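Local coordinates for phosphoribosylformylglycinamidine cyclo-ligase (Thermus thermophilus HB8, PDB 5AVM), which probably catalyses the ATP-dependent ring closure of formylglycinamidine ribonucleotide to 5-aminoimidazole ribonucleotide, a step of de novo purine biosynthesis, at residues B[171-181]-B[316-326]; B[236-244]-B[298-308]. All coordinates share one frame; numbering follows the deposited sequence.

Contact 1: B[171-181]-B[316-326]; sequences VREGDALLALP and VEGFLVGRVVP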
loop_
_atom_site.group_PDB
_atom_site.type_symbol
_atom_site.label_atom_id
_atom_site.label_comp_id
_atom_site.label_asym_id
_atom_site.label_seq_id
_atom_site.Cartn_x
_atom_site.Cartn_y
_atom_site.Cartn_z
ATOM N N VAL B 171 -12.682 17.109 -21.011
ATOM C CA VAL B 171 -11.790 18.040 -21.684
ATOM C C VAL B 171 -12.238 18.309 -23.124
ATOM O O VAL B 171 -12.536 17.383 -23.886
ATOM C CB VAL B 171 -10.344 17.509 -21.701
ATOM C CG1 VAL B 171 -9.492 18.359 -22.617
ATOM C CG2 VAL B 171 -9.774 17.514 -20.292
ATOM N N ARG B 172 -12.290 19.588 -23.479
ATOM C CA ARG B 172 -12.688 20.009 -24.814
ATOM C C ARG B 172 -11.515 20.775 -25.417
ATOM O O ARG B 172 -10.610 21.198 -24.699
ATOM C CB ARG B 172 -13.922 20.910 -24.728
ATOM C CG ARG B 172 -15.117 20.260 -24.037
ATOM C CD ARG B 172 -15.862 19.305 -24.955
ATOM N NE ARG B 172 -16.656 20.024 -25.949
ATOM C CZ ARG B 172 -17.434 19.443 -26.860
ATOM N NH1 ARG B 172 -17.528 18.119 -26.912
ATOM N NH2 ARG B 172 -18.129 20.187 -27.713
ATOM N N GLU B 173 -11.516 20.946 -26.735
ATOM C CA GLU B 173 -10.431 21.671 -27.382
ATOM C C GLU B 173 -10.573 23.160 -27.103
ATOM O O GLU B 173 -11.641 23.739 -27.311
ATOM C CB GLU B 173 -10.444 21.448 -28.891
ATOM C CG GLU B 173 -9.284 22.136 -29.596
ATOM C CD GLU B 173 -9.546 22.377 -31.069
ATOM O OE1 GLU B 173 -9.852 21.402 -31.792
ATOM O OE2 GLU B 173 -9.443 23.547 -31.502
ATOM N N GLY B 174 -9.492 23.771 -26.630
ATOM C CA GLY B 174 -9.524 25.189 -26.333
ATOM C C GLY B 174 -9.362 25.499 -24.860
ATOM O O GLY B 174 -9.272 26.663 -24.462
ATOM N N ASP B 175 -9.331 24.462 -24.033
ATOM C CA ASP B 175 -9.163 24.682 -22.607
ATOM C C ASP B 175 -7.821 25.333 -22.315
ATOM O O ASP B 175 -6.872 25.225 -23.096
ATOM C CB ASP B 175 -9.242 23.365 -21.828
ATOM C CG ASP B 175 -10.656 22.865 -21.671
ATOM O OD1 ASP B 175 -11.575 23.709 -21.555
ATOM O OD2 ASP B 175 -10.844 21.629 -21.644
ATOM N N ALA B 176 -7.757 26.008 -21.177
ATOM C CA ALA B 176 -6.536 26.653 -20.733
ATOM C C ALA B 176 -5.790 25.684 -19.807
ATOM O O ALA B 176 -6.404 24.880 -19.101
ATOM C CB ALA B 176 -6.873 27.939 -19.986
ATOM N N LEU B 177 -4.463 25.750 -19.825
ATOM C CA LEU B 177 -3.659 24.902 -18.963
ATOM C C LEU B 177 -3.188 25.785 -17.815
ATOM O O LEU B 177 -2.378 26.689 -18.004
ATOM C CB LEU B 177 -2.456 24.335 -19.721
ATOM C CG LEU B 177 -2.718 23.576 -21.025
ATOM C CD1 LEU B 177 -1.428 22.968 -21.510
ATOM C CD2 LEU B 177 -3.749 22.490 -20.811
ATOM N N LEU B 178 -3.719 25.533 -16.625
ATOM C CA LEU B 178 -3.363 26.305 -15.443
ATOM C C LEU B 178 -2.499 25.433 -14.540
ATOM O O LEU B 178 -2.936 24.391 -14.058
ATOM C CB LEU B 178 -4.638 26.738 -14.718
ATOM C CG LEU B 178 -4.621 27.860 -13.677
ATOM C CD1 LEU B 178 -6.060 28.248 -13.400
ATOM C CD2 LEU B 178 -3.923 27.434 -12.389
ATOM N N ALA B 179 -1.264 25.859 -14.322
ATOM C CA ALA B 179 -0.354 25.105 -13.489
ATOM C C ALA B 179 -0.254 25.709 -12.108
ATOM O O ALA B 179 -0.249 26.925 -11.954
ATOM C CB ALA B 179 1.020 25.054 -14.130
ATOM N N LEU B 180 -0.199 24.844 -11.103
ATOM C CA LEU B 180 -0.050 25.268 -9.720
ATOM C C LEU B 180 1.420 24.962 -9.454
ATOM O O LEU B 180 1.900 23.864 -9.759
ATOM C CB LEU B 180 -0.961 24.456 -8.802
ATOM C CG LEU B 180 -2.451 24.562 -9.132
ATOM C CD1 LEU B 180 -3.246 23.850 -8.058
ATOM C CD2 LEU B 180 -2.858 26.034 -9.227
ATOM N N PRO B 181 2.157 25.932 -8.886
ATOM C CA PRO B 181 3.587 25.825 -8.575
ATOM C C PRO B 181 4.055 24.721 -7.638
ATOM O O PRO B 181 3.532 24.554 -6.540
ATOM C CB PRO B 181 3.919 27.217 -8.044
ATOM C CG PRO B 181 2.655 27.604 -7.338
ATOM C CD PRO B 181 1.599 27.185 -8.336
ATOM N N VAL B 316 -6.511 31.597 -6.654
ATOM C CA VAL B 316 -5.330 30.797 -6.400
ATOM C C VAL B 316 -4.063 31.251 -7.131
ATOM O O VAL B 316 -4.116 31.942 -8.152
ATOM C CB VAL B 316 -5.618 29.315 -6.745
ATOM C CG1 VAL B 316 -6.130 29.203 -8.163
ATOM C CG2 VAL B 316 -4.366 28.493 -6.600
ATOM N N GLU B 317 -2.925 30.851 -6.569
ATOM C CA GLU B 317 -1.604 31.147 -7.110
ATOM C C GLU B 317 -1.348 30.208 -8.286
ATOM O O GLU B 317 -0.896 29.084 -8.099
ATOM C CB GLU B 317 -0.558 30.923 -6.016
ATOM C CG GLU B 317 0.877 31.198 -6.413
ATOM C CD GLU B 317 1.809 31.165 -5.215
ATOM O OE1 GLU B 317 1.556 31.924 -4.255
ATOM O OE2 GLU B 317 2.791 30.388 -5.229
ATOM N N GLY B 318 -1.641 30.666 -9.499
ATOM C CA GLY B 318 -1.440 29.823 -10.662
ATOM C C GLY B 318 -0.837 30.550 -11.840
ATOM O O GLY B 318 -0.520 31.729 -11.746
ATOM N N PHE B 319 -0.690 29.847 -12.955
ATOM C CA PHE B 319 -0.106 30.427 -14.155
ATOM C C PHE B 319 -0.713 29.835 -15.427
ATOM O O PHE B 319 -0.680 28.617 -15.618
ATOM C CB PHE B 319 1.404 30.167 -14.164
ATOM C CG PHE B 319 2.127 30.743 -12.980
ATOM C CD1 PHE B 319 2.555 32.070 -12.986
ATOM C CD2 PHE B 319 2.360 29.965 -11.850
ATOM C CE1 PHE B 319 3.204 32.613 -11.885
ATOM C CE2 PHE B 319 3.009 30.494 -10.740
ATOM C CZ PHE B 319 3.432 31.822 -10.755
ATOM N N LEU B 320 -1.272 30.683 -16.290
ATOM C CA LEU B 320 -1.822 30.193 -17.551
ATOM C C LEU B 320 -0.572 29.815 -18.328
ATOM O O LEU B 320 0.292 30.657 -18.563
ATOM C CB LEU B 320 -2.599 31.295 -18.284
ATOM C CG LEU B 320 -3.154 30.957 -19.679
ATOM C CD1 LEU B 320 -4.063 29.750 -19.614
ATOM C CD2 LEU B 320 -3.911 32.149 -20.228
ATOM N N VAL B 321 -0.465 28.556 -18.727
ATOM C CA VAL B 321 0.733 28.109 -19.417
ATOM C C VAL B 321 0.509 27.375 -20.727
ATOM O O VAL B 321 1.436 26.775 -21.264
ATOM C CB VAL B 321 1.557 27.198 -18.490
ATOM C CG1 VAL B 321 1.843 27.921 -17.180
ATOM C CG2 VAL B 321 0.796 25.912 -18.218
ATOM N N GLY B 322 -0.708 27.416 -21.250
ATOM C CA GLY B 322 -0.942 26.720 -22.497
ATOM C C GLY B 322 -2.379 26.571 -22.943
ATOM O O GLY B 322 -3.272 27.294 -22.504
ATOM N N ARG B 323 -2.594 25.603 -23.823
ATOM C CA ARG B 323 -3.911 25.362 -24.370
ATOM C C ARG B 323 -3.977 23.943 -24.933
ATOM O O ARG B 323 -2.952 23.358 -25.284
ATOM C CB ARG B 323 -4.168 26.389 -25.474
ATOM C CG ARG B 323 -5.610 26.584 -25.883
ATOM C CD ARG B 323 -5.697 27.714 -26.893
ATOM N NE ARG B 323 -7.067 27.997 -27.306
ATOM C CZ ARG B 323 -7.402 28.966 -28.151
ATOM N NH1 ARG B 323 -6.463 29.746 -28.673
ATOM N NH2 ARG B 323 -8.674 29.160 -28.473
ATOM N N VAL B 324 -5.190 23.395 -25.001
ATOM C CA VAL B 324 -5.427 22.051 -25.527
ATOM C C VAL B 324 -5.696 22.161 -27.021
ATOM O O VAL B 324 -6.759 22.624 -27.443
ATOM C CB VAL B 324 -6.649 21.394 -24.844
ATOM C CG1 VAL B 324 -6.930 20.027 -25.455
ATOM C CG2 VAL B 324 -6.391 21.274 -23.351
ATOM N N VAL B 325 -4.729 21.735 -27.821
ATOM C CA VAL B 325 -4.856 21.816 -29.267
ATOM C C VAL B 325 -4.918 20.444 -29.915
ATOM O O VAL B 325 -4.574 19.439 -29.296
ATOM C CB VAL B 325 -3.673 22.593 -29.877
ATOM C CG1 VAL B 325 -3.608 23.988 -29.278
ATOM C CG2 VAL B 325 -2.373 21.842 -29.632
ATOM N N PRO B 326 -5.368 20.389 -31.177
ATOM C CA PRO B 326 -5.478 19.134 -31.926
ATOM C C PRO B 326 -4.165 18.353 -32.000
ATOM O O PRO B 326 -3.071 18.921 -31.901
ATOM C CB PRO B 326 -5.959 19.597 -33.294
ATOM C CG PRO B 326 -6.823 20.771 -32.944
ATOM C CD PRO B 326 -5.967 21.501 -31.939
#
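Strands 176-181 and 319-326 run antiparallel as neighbours in the mixed sheet of the C-terminal AIR synthase domain, their short axes approaching to 4.4 Å. The straightest bond between them runs from Val321 N to Leu177 O, 2.8 Å long and nearly in line with the carbonyl. Ala179 N adds a bond to Phe319 O at 3.1 Å, and ahead of the first strand Gly174 N reaches a lone pair of Val324 O while Val324 N returns to Asp175 O. Leu177 and Val324 carry much of the side-chain packing between the strands. With CG anti to the carbonyl carbon (chi1 -54°), the Leu177 side chain lies over the Gly322-Arg323 backbone; its CG is 3.5 Å from Arg323 N, and its CD2 meets Val324 CG2 at 3.9 Å, crossing that valine at about a right angle. Gly322 suits this place, since a beta carbon would run into Leu177 CD1. An alanine in place of Leu177 would probably open a gap over Gly322 and leave Val324 CG2 without this packing partner. Val324 sends its other methyl, CG1, toward Val171 CG1, 4.2 Å away. On the reverse face Ala176 CB and Leu320 CD1 are pressed to 3.4 Å, tighter than usual. At the far end Pro181 CD meets the edge of the Phe319 ring, 4.3 Å from CE2. The type II turn Arg172-Asp175 leads into the first strand, with Gly174 at its third position and Arg172 N bonded to Asp175 OD2, which is also hydrogen-bonded to His239 ND1. Helix 306-313 covers the Leu178 and Leu320 face, giving an antiparallel strand pair within a mixed sheet that has a helix laid against one face.

Contact 2: B[236-244]-B[298-308]; sequences VELHAAAHI and LGMVLVLPQEA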
loop_
_atom_site.group_PDB
_atom_site.type_symbol
_atom_site.label_atom_id
_atom_site.label_comp_id
_atom_site.label_asym_id
_atom_site.label_seq_id
_atom_site.Cartn_x
_atom_site.Cartn_y
_atom_site.Cartn_z
ATOM N N VAL B 236 -15.910 26.980 -9.660
ATOM C CA VAL B 236 -15.091 27.080 -10.865
ATOM C C VAL B 236 -15.135 25.787 -11.682
ATOM O O VAL B 236 -14.870 24.708 -11.160
ATOM C CB VAL B 236 -13.617 27.397 -10.498
ATOM C CG1 VAL B 236 -12.786 27.568 -11.756
ATOM C CG2 VAL B 236 -13.554 28.654 -9.652
ATOM N N GLU B 237 -15.470 25.905 -12.965
ATOM C CA GLU B 237 -15.550 24.746 -13.854
ATOM C C GLU B 237 -14.179 24.159 -14.182
ATOM O O GLU B 237 -13.364 24.796 -14.857
ATOM C CB GLU B 237 -16.252 25.119 -15.169
ATOM C CG GLU B 237 -16.446 23.936 -16.132
ATOM C CD GLU B 237 -17.022 24.335 -17.495
ATOM O OE1 GLU B 237 -17.352 23.424 -18.285
ATOM O OE2 GLU B 237 -17.142 25.546 -17.785
ATOM N N LEU B 238 -13.932 22.943 -13.698
ATOM C CA LEU B 238 -12.679 22.237 -13.955
ATOM C C LEU B 238 -13.015 21.024 -14.807
ATOM O O LEU B 238 -14.006 20.346 -14.547
ATOM C CB LEU B 238 -12.043 21.767 -12.645
ATOM C CG LEU B 238 -11.270 22.765 -11.774
ATOM C CD1 LEU B 238 -10.096 23.303 -12.560
ATOM C CD2 LEU B 238 -12.169 23.894 -11.322
ATOM N N HIS B 239 -12.202 20.749 -15.823
ATOM C CA HIS B 239 -12.441 19.597 -16.689
ATOM C C HIS B 239 -11.590 18.397 -16.310
ATOM O O HIS B 239 -12.108 17.306 -16.066
ATOM C CB HIS B 239 -12.169 19.953 -18.149
ATOM C CG HIS B 239 -13.171 20.893 -18.735
ATOM N ND1 HIS B 239 -13.171 21.243 -20.067
ATOM C CD2 HIS B 239 -14.207 21.557 -18.168
ATOM C CE1 HIS B 239 -14.164 22.083 -20.295
ATOM N NE2 HIS B 239 -14.808 22.290 -19.160
ATOM N N ALA B 240 -10.279 18.602 -16.281
ATOM C CA ALA B 240 -9.347 17.547 -15.929
ATOM C C ALA B 240 -8.209 18.152 -15.122
ATOM O O ALA B 240 -8.180 19.355 -14.875
ATOM C CB ALA B 240 -8.806 16.875 -17.185
ATOM N N ALA B 241 -7.277 17.311 -14.695
ATOM C CA ALA B 241 -6.146 17.781 -13.915
ATOM C C ALA B 241 -5.085 16.706 -13.932
ATOM O O ALA B 241 -5.391 15.514 -14.030
ATOM C CB ALA B 241 -6.572 18.087 -12.475
ATOM N N ALA B 242 -3.834 17.134 -13.853
ATOM C CA ALA B 242 -2.733 16.198 -13.868
ATOM C C ALA B 242 -1.771 16.528 -12.761
ATOM O O ALA B 242 -1.400 17.683 -12.577
ATOM C CB ALA B 242 -2.017 16.249 -15.210
ATOM N N HIS B 243 -1.400 15.508 -11.999
ATOM C CA HIS B 243 -0.429 15.678 -10.939
ATOM C C HIS B 243 0.844 15.291 -11.676
ATOM O O HIS B 243 0.911 14.203 -12.247
ATOM C CB HIS B 243 -0.694 14.706 -9.798
ATOM C CG HIS B 243 0.158 14.950 -8.593
ATOM N ND1 HIS B 243 0.441 13.967 -7.670
ATOM C CD2 HIS B 243 0.782 16.069 -8.153
ATOM C CE1 HIS B 243 1.204 14.470 -6.714
ATOM N NE2 HIS B 243 1.423 15.743 -6.983
ATOM N N ILE B 244 1.828 16.188 -11.701
ATOM C CA ILE B 244 3.093 15.937 -12.405
ATOM C C ILE B 244 4.096 15.219 -11.510
ATOM O O ILE B 244 4.869 15.839 -10.768
ATOM C CB ILE B 244 3.715 17.254 -12.932
ATOM C CG1 ILE B 244 2.659 18.021 -13.740
ATOM C CG2 ILE B 244 4.942 16.955 -13.790
ATOM C CD1 ILE B 244 1.910 17.159 -14.751
ATOM N N LEU B 298 6.079 22.499 -12.410
ATOM C CA LEU B 298 4.676 22.192 -12.678
ATOM C C LEU B 298 4.201 21.163 -11.654
ATOM O O LEU B 298 4.339 19.964 -11.872
ATOM C CB LEU B 298 4.532 21.631 -14.094
ATOM C CG LEU B 298 5.021 22.559 -15.213
ATOM C CD1 LEU B 298 5.111 21.812 -16.509
ATOM C CD2 LEU B 298 4.080 23.743 -15.340
ATOM N N GLY B 299 3.661 21.638 -10.533
ATOM C CA GLY B 299 3.183 20.741 -9.495
ATOM C C GLY B 299 1.913 20.030 -9.920
ATOM O O GLY B 299 1.720 18.845 -9.638
ATOM N N MET B 300 1.038 20.768 -10.598
ATOM C CA MET B 300 -0.220 20.227 -11.103
ATOM C C MET B 300 -0.670 21.067 -12.279
ATOM O O MET B 300 -0.475 22.275 -12.280
ATOM C CB MET B 300 -1.317 20.255 -10.028
ATOM C CG MET B 300 -1.319 19.058 -9.098
ATOM S SD MET B 300 -2.949 18.773 -8.391
ATOM C CE MET B 300 -3.799 18.098 -9.785
ATOM N N VAL B 301 -1.257 20.428 -13.285
ATOM C CA VAL B 301 -1.752 21.154 -14.446
ATOM C C VAL B 301 -3.265 20.982 -14.487
ATOM O O VAL B 301 -3.777 19.871 -14.353
ATOM C CB VAL B 301 -1.150 20.624 -15.778
ATOM C CG1 VAL B 301 -1.674 21.451 -16.951
ATOM C CG2 VAL B 301 0.377 20.680 -15.730
ATOM N N LEU B 302 -3.977 22.090 -14.654
ATOM C CA LEU B 302 -5.429 22.071 -14.717
ATOM C C LEU B 302 -5.915 22.356 -16.135
ATOM O O LEU B 302 -5.413 23.255 -16.816
ATOM C CB LEU B 302 -6.007 23.110 -13.750
ATOM C CG LEU B 302 -6.188 22.721 -12.278
ATOM C CD1 LEU B 302 -5.000 21.950 -11.769
ATOM C CD2 LEU B 302 -6.389 23.980 -11.455
ATOM N N VAL B 303 -6.885 21.572 -16.582
ATOM C CA VAL B 303 -7.468 21.745 -17.902
ATOM C C VAL B 303 -8.899 22.207 -17.658
ATOM O O VAL B 303 -9.704 21.489 -17.067
ATOM C CB VAL B 303 -7.471 20.422 -18.684
ATOM C CG1 VAL B 303 -7.849 20.676 -20.129
ATOM C CG2 VAL B 303 -6.105 19.761 -18.589
ATOM N N LEU B 304 -9.210 23.417 -18.103
ATOM C CA LEU B 304 -10.532 23.986 -17.899
ATOM C C LEU B 304 -10.820 25.098 -18.913
ATOM O O LEU B 304 -9.901 25.597 -19.568
ATOM C CB LEU B 304 -10.618 24.553 -16.472
ATOM C CG LEU B 304 -9.464 25.439 -15.956
ATOM C CD1 LEU B 304 -9.160 26.575 -16.910
ATOM C CD2 LEU B 304 -9.834 26.006 -14.607
ATOM N N PRO B 305 -12.103 25.494 -19.060
ATOM C CA PRO B 305 -12.474 26.561 -20.000
ATOM C C PRO B 305 -11.618 27.808 -19.755
ATOM O O PRO B 305 -11.155 28.031 -18.638
ATOM C CB PRO B 305 -13.947 26.790 -19.681
ATOM C CG PRO B 305 -14.415 25.416 -19.351
ATOM C CD PRO B 305 -13.308 24.903 -18.448
ATOM N N GLN B 306 -11.410 28.618 -20.787
ATOM C CA GLN B 306 -10.588 29.815 -20.636
ATOM C C GLN B 306 -11.063 30.768 -19.534
ATOM O O GLN B 306 -10.249 31.284 -18.770
ATOM C CB GLN B 306 -10.498 30.573 -21.961
ATOM C CG GLN B 306 -9.555 31.768 -21.912
ATOM C CD GLN B 306 -8.087 31.367 -21.802
ATOM O OE1 GLN B 306 -7.298 32.036 -21.129
ATOM N NE2 GLN B 306 -7.711 30.283 -22.478
ATOM N N GLU B 307 -12.370 30.994 -19.442
ATOM C CA GLU B 307 -12.911 31.898 -18.427
ATOM C C GLU B 307 -12.688 31.410 -17.007
ATOM O O GLU B 307 -12.522 32.216 -16.090
ATOM C CB GLU B 307 -14.413 32.117 -18.648
ATOM C CG GLU B 307 -15.087 33.080 -17.646
ATOM C CD GLU B 307 -15.706 32.377 -16.435
ATOM O OE1 GLU B 307 -14.959 31.779 -15.632
ATOM O OE2 GLU B 307 -16.945 32.427 -16.286
ATOM N N ALA B 308 -12.696 30.090 -16.830
ATOM C CA ALA B 308 -12.515 29.485 -15.511
ATOM C C ALA B 308 -11.131 29.766 -14.945
ATOM O O ALA B 308 -10.989 30.061 -13.759
ATOM C CB ALA B 308 -12.765 27.981 -15.584
HETATM O O HOH W 1 3.807 17.706 -8.477
#
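Val303 O is gripped by two successive amides, His239 N at 2.9 Å and Ala240 N at 3.0 Å, both lying in its carbonyl plane; this is a classic beta bulge at the start of strand 240-243. Regular antiparallel pairing follows, with bonds from Ala242 N to Val301 O and from Val301 N to Ala242 O, both 2.8 Å. Beside the bulge, the His239 ring receives Pro305 over one face: Pro305 CD stands 3.5 Å from the ring centroid, 27° off the normal, a CH-pi contact. The ring's rotation is fixed from both nitrogens. His239 NE2 donates to Glu237 OE1 (2.9 Å); OE1 lies close to the ring plane, whereas NE2 approaches from well above the carboxylate plane, with Asp175 holding ND1. Leu238 and Leu304 lie side by side, pointing the same way, with Leu238 CD1 and Leu304 CD2 tight at 3.4 Å. Farther along, the Met300 and His243 side chains cross obliquely, with CG of Met300 3.8 Å from His243 CD2, and that ring's NE2 and ND1 are engaged by His221 and Asp90. A water donates to both Ile244 O and Gly299 O, closing the end of the pair. Strand 240-243 forms the outer edge of the sheet within this chain, strand 298-304 borders 176-181 on its other side, and helix 225-233 packs through Phe228 against Met300 and Leu302.

The two contacts lie side by side in the six-stranded mixed sheet of the C-terminal AIR synthase domain, their centres about 6 Å apart. Strand 298-304 of contact 2 borders strand 176-181 of contact 1, so the order across the sheet is 240-243, 298-304, 176-181, 319-326. Probable backbone hydrogen bonds join the pairs, from Leu302 N to Leu178 O and from Ala176 N to Leu304 O. Along the chain, contact 2 is nested within the loop that contact 1 closes, and helix 306-313 leads from one to the other. The sheet thus brings together segments far apart in sequence.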